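PDB 6LSU: intracellular protein transport protein USO1 from Saccharomyces cerevisiae S288c, which is required for protein transport from the endoplasmic reticulum to the Golgi complex, here represented by the globular head region of this membrane tether. Local coordinates for residues D673-K678 against K698-T703. Residues are numbered along the deposited sequence; the frame is centred on the assembly and turned at random.
Sequences DSYFSK and KVYFST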
ATOM      1  N   ASP A 673      -5.939  -4.830 -30.859  1.00100.05           N
ATOM      2  CA  ASP A 673      -4.677  -4.433 -31.555  1.00110.25           C
ATOM      3  C   ASP A 673      -4.287  -2.969 -31.269  1.00106.50           C
ATOM      4  O   ASP A 673      -3.435  -2.437 -32.004  1.00112.53           O
ATOM      5  CB  ASP A 673      -4.786  -4.715 -33.062  1.00113.03           C
ATOM      6  CG  ASP A 673      -3.457  -4.793 -33.801  1.00121.00           C
ATOM      7  OD1 ASP A 673      -2.397  -4.848 -33.129  1.00126.46           O
ATOM      8  OD2 ASP A 673      -3.491  -4.798 -35.051  1.00123.56           O
ATOM      9  N   SER A 674      -4.825  -2.339 -30.218  1.00105.47           N
ATOM     10  CA  SER A 674      -4.516  -0.925 -29.855  1.00 99.50           C
ATOM     11  C   SER A 674      -3.853  -0.841 -28.479  1.00 93.03           C
ATOM     12  O   SER A 674      -3.659  -1.885 -27.832  1.00 91.46           O
ATOM     13  CB  SER A 674      -5.763  -0.084 -29.878  1.00 98.28           C
ATOM     14  OG  SER A 674      -6.674  -0.540 -28.892  1.00 93.43           O
ATOM     15  N   TYR A 675      -3.548   0.380 -28.034  1.00 90.81           N
ATOM     16  CA  TYR A 675      -3.134   0.684 -26.639  1.00 78.52           C
ATOM     17  C   TYR A 675      -4.105   0.046 -25.644  1.00 76.84           C
ATOM     18  O   TYR A 675      -3.678  -0.525 -24.622  1.00 78.34           O
ATOM     19  CB  TYR A 675      -3.097   2.179 -26.386  1.00 72.49           C
ATOM     20  CG  TYR A 675      -1.821   2.821 -26.849  1.00 81.60           C
ATOM     21  CD1 TYR A 675      -1.527   2.961 -28.190  1.00 83.63           C
ATOM     22  CD2 TYR A 675      -0.901   3.298 -25.939  1.00 87.35           C
ATOM     23  CE1 TYR A 675      -0.347   3.557 -28.614  1.00 89.86           C
ATOM     24  CE2 TYR A 675       0.278   3.902 -26.346  1.00 95.70           C
ATOM     25  CZ  TYR A 675       0.569   4.021 -27.692  1.00 86.31           C
ATOM     26  OH  TYR A 675       1.716   4.631 -28.106  1.00 79.16           O
ATOM     27  N   PHE A 676      -5.396   0.103 -25.926  1.00 70.57           N
ATOM     28  CA  PHE A 676      -6.396  -0.468 -24.998  1.00 73.17           C
ATOM     29  C   PHE A 676      -6.057  -1.930 -24.745  1.00 80.46           C
ATOM     30  O   PHE A 676      -6.170  -2.400 -23.586  1.00 96.60           O
ATOM     31  CB  PHE A 676      -7.803  -0.360 -25.553  1.00 73.07           C
ATOM     32  CG  PHE A 676      -8.884  -0.813 -24.612  1.00 70.15           C
ATOM     33  CD1 PHE A 676      -9.401   0.058 -23.655  1.00 72.86           C
ATOM     34  CD2 PHE A 676      -9.419  -2.088 -24.712  1.00 66.41           C
ATOM     35  CE1 PHE A 676     -10.418  -0.351 -22.793  1.00 73.80           C
ATOM     36  CE2 PHE A 676     -10.473  -2.473 -23.885  1.00 69.20           C
ATOM     37  CZ  PHE A 676     -10.950  -1.623 -22.901  1.00 64.84           C
ATOM     38  N   SER A 677      -5.659  -2.644 -25.787  1.00 92.97           N
ATOM     39  CA  SER A 677      -5.458  -4.113 -25.731  1.00 99.10           C
ATOM     40  C   SER A 677      -4.459  -4.457 -24.616  1.00101.09           C
ATOM     41  O   SER A 677      -4.676  -5.481 -23.921  1.00101.56           O
ATOM     42  CB  SER A 677      -5.019  -4.652 -27.064  1.00 94.22           C
ATOM     43  OG  SER A 677      -3.698  -4.230 -27.356  1.00 90.33           O
ATOM     44  N   LYS A 678      -3.402  -3.658 -24.433  1.00 94.09           N
ATOM     45  CA  LYS A 678      -2.393  -4.012 -23.412  1.00102.21           C
ATOM     46  C   LYS A 678      -2.515  -3.054 -22.230  1.00 98.68           C
ATOM     47  O   LYS A 678      -1.678  -2.169 -22.081  1.00 94.75           O
ATOM     48  CB  LYS A 678      -1.001  -4.199 -24.025  1.00121.48           C
ATOM     49  CG  LYS A 678      -0.568  -5.666 -24.206  1.00128.05           C
ATOM     50  CD  LYS A 678      -1.345  -6.729 -23.395  1.00126.61           C
ATOM     51  CE  LYS A 678      -1.203  -6.615 -21.885  1.00128.24           C
ATOM     52  NZ  LYS A 678      -2.395  -7.141 -21.176  1.00127.23           N
ATOM     53  N   LYS A 698       2.818   4.631 -18.323  1.00 76.41           N
ATOM     54  CA  LYS A 698       2.099   3.979 -19.447  1.00 77.27           C
ATOM     55  C   LYS A 698       0.644   3.799 -19.031  1.00 74.74           C
ATOM     56  O   LYS A 698       0.158   2.607 -18.909  1.00 64.06           O
ATOM     57  CB  LYS A 698       2.783   2.672 -19.845  1.00 80.11           C
ATOM     58  CG  LYS A 698       4.182   2.849 -20.409  1.00 92.32           C
ATOM     59  CD  LYS A 698       4.776   1.559 -20.902  1.00106.72           C
ATOM     60  CE  LYS A 698       6.206   1.724 -21.368  1.00112.46           C
ATOM     61  NZ  LYS A 698       6.601   0.651 -22.311  1.00121.55           N
ATOM     62  N   VAL A 699      -0.016   4.946 -18.835  1.00 71.22           N
ATOM     63  CA  VAL A 699      -1.425   5.032 -18.363  1.00 72.57           C
ATOM     64  C   VAL A 699      -2.141   5.875 -19.409  1.00 65.20           C
ATOM     65  O   VAL A 699      -1.748   7.074 -19.572  1.00 58.42           O
ATOM     66  CB  VAL A 699      -1.525   5.631 -16.937  1.00 71.20           C
ATOM     67  CG1 VAL A 699      -2.955   5.922 -16.516  1.00 67.22           C
ATOM     68  CG2 VAL A 699      -0.865   4.716 -15.919  1.00 74.49           C
ATOM     69  N   TYR A 700      -3.201   5.338 -19.990  1.00 61.85           N
ATOM     70  CA  TYR A 700      -3.949   5.995 -21.097  1.00 72.28           C
ATOM     71  C   TYR A 700      -5.448   6.091 -20.774  1.00 67.24           C
ATOM     72  O   TYR A 700      -6.040   7.136 -21.002  1.00 77.32           O
ATOM     73  CB  TYR A 700      -3.638   5.195 -22.379  1.00 71.67           C
ATOM     74  CG  TYR A 700      -2.152   5.105 -22.650  1.00 64.08           C
ATOM     75  CD1 TYR A 700      -1.409   6.247 -22.899  1.00 66.41           C
ATOM     76  CD2 TYR A 700      -1.473   3.906 -22.564  1.00 64.33           C
ATOM     77  CE1 TYR A 700      -0.042   6.197 -23.087  1.00 65.76           C
ATOM     78  CE2 TYR A 700      -0.093   3.846 -22.749  1.00 66.77           C
ATOM     79  CZ  TYR A 700       0.610   4.993 -23.042  1.00 65.94           C
ATOM     80  OH  TYR A 700       1.955   4.963 -23.237  1.00 89.58           O
ATOM     81  N   PHE A 701      -6.029   5.010 -20.262  1.00 64.39           N
ATOM     82  CA  PHE A 701      -7.482   4.829 -20.075  1.00 65.16           C
ATOM     83  C   PHE A 701      -7.857   4.919 -18.590  1.00 61.74           C
ATOM     84  O   PHE A 701      -7.396   4.154 -17.800  1.00 64.11           O
ATOM     85  CB  PHE A 701      -7.914   3.488 -20.669  1.00 70.30           C
ATOM     86  CG  PHE A 701      -7.598   3.419 -22.136  1.00 74.24           C
ATOM     87  CD1 PHE A 701      -8.501   3.902 -23.069  1.00 81.78           C
ATOM     88  CD2 PHE A 701      -6.359   2.994 -22.574  1.00 74.47           C
ATOM     89  CE1 PHE A 701      -8.197   3.914 -24.423  1.00 79.03           C
ATOM     90  CE2 PHE A 701      -6.051   3.013 -23.921  1.00 81.73           C
ATOM     91  CZ  PHE A 701      -6.971   3.464 -24.847  1.00 81.43           C
ATOM     92  N   SER A 702      -8.733   5.851 -18.249  1.00 62.73           N
ATOM     93  CA  SER A 702      -9.533   5.830 -17.008  1.00 59.22           C
ATOM     94  C   SER A 702     -10.286   4.507 -16.913  1.00 61.34           C
ATOM     95  O   SER A 702     -10.881   4.057 -17.929  1.00 55.69           O
ATOM     96  CB  SER A 702     -10.488   6.939 -16.930  1.00 62.75           C
ATOM     97  OG  SER A 702     -11.510   6.595 -16.015  1.00 62.11           O
ATOM     98  N   THR A 703     -10.261   3.938 -15.706  1.00 62.85           N
ATOM     99  CA  THR A 703     -10.885   2.646 -15.361  1.00 64.17           C
ATOM    100  C   THR A 703     -12.378   2.694 -15.689  1.00 61.84           C
ATOM    101  O   THR A 703     -12.979   1.668 -16.112  1.00 69.34           O
ATOM    102  CB  THR A 703     -10.638   2.288 -13.893  1.00 65.93           C
ATOM    103  OG1 THR A 703     -11.423   1.101 -13.769  1.00 67.78           O
ATOM    104  CG2 THR A 703     -11.035   3.367 -12.906  1.00 70.12           C
TER
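Tyr-675 and Tyr-700 meet in a T-shaped stack: the ring planes stand at 87° and the centroids lie 4.7 Å apart. Followed outward, the Tyr-675 side chain touches both Phe-701 and Tyr-700. Its CB lies near the plane of the Phe-701 ring, 3.9 Å from CE2 of that residue. CG lies anti to the carbonyl carbon and beside the backbone N (chi1 -83°), and from there the ring presents its CD2–CE2 edge to Tyr-700. Tyr-675 CD2 lies over one face of that ring, toward the rim and 3.3 Å from Tyr-700 CE2; Tyr-675 CE2 follows at 3.5 Å from Tyr-700 CZ. Replacing Tyr-700 by an alanine would probably leave that edge without the face it packs against and the Tyr-675 ring freer to turn. A second T-shaped pair follows in register: Phe-676 CD1 sits over the centre of the Phe-701 ring, 3.9 Å above its plane, with the two planes at 90°. No hydrogen bond crosses between the segments, so aromatic packing carries the contact. It joins two parts of the loop linking helices 660-673 and 703-711 in the Uso1 head. Phe-676 also stacks on Phe-670 and packs against helix 703-711, while Tyr-700 and Phe-701 rest on Ile-580 of helix 577-590.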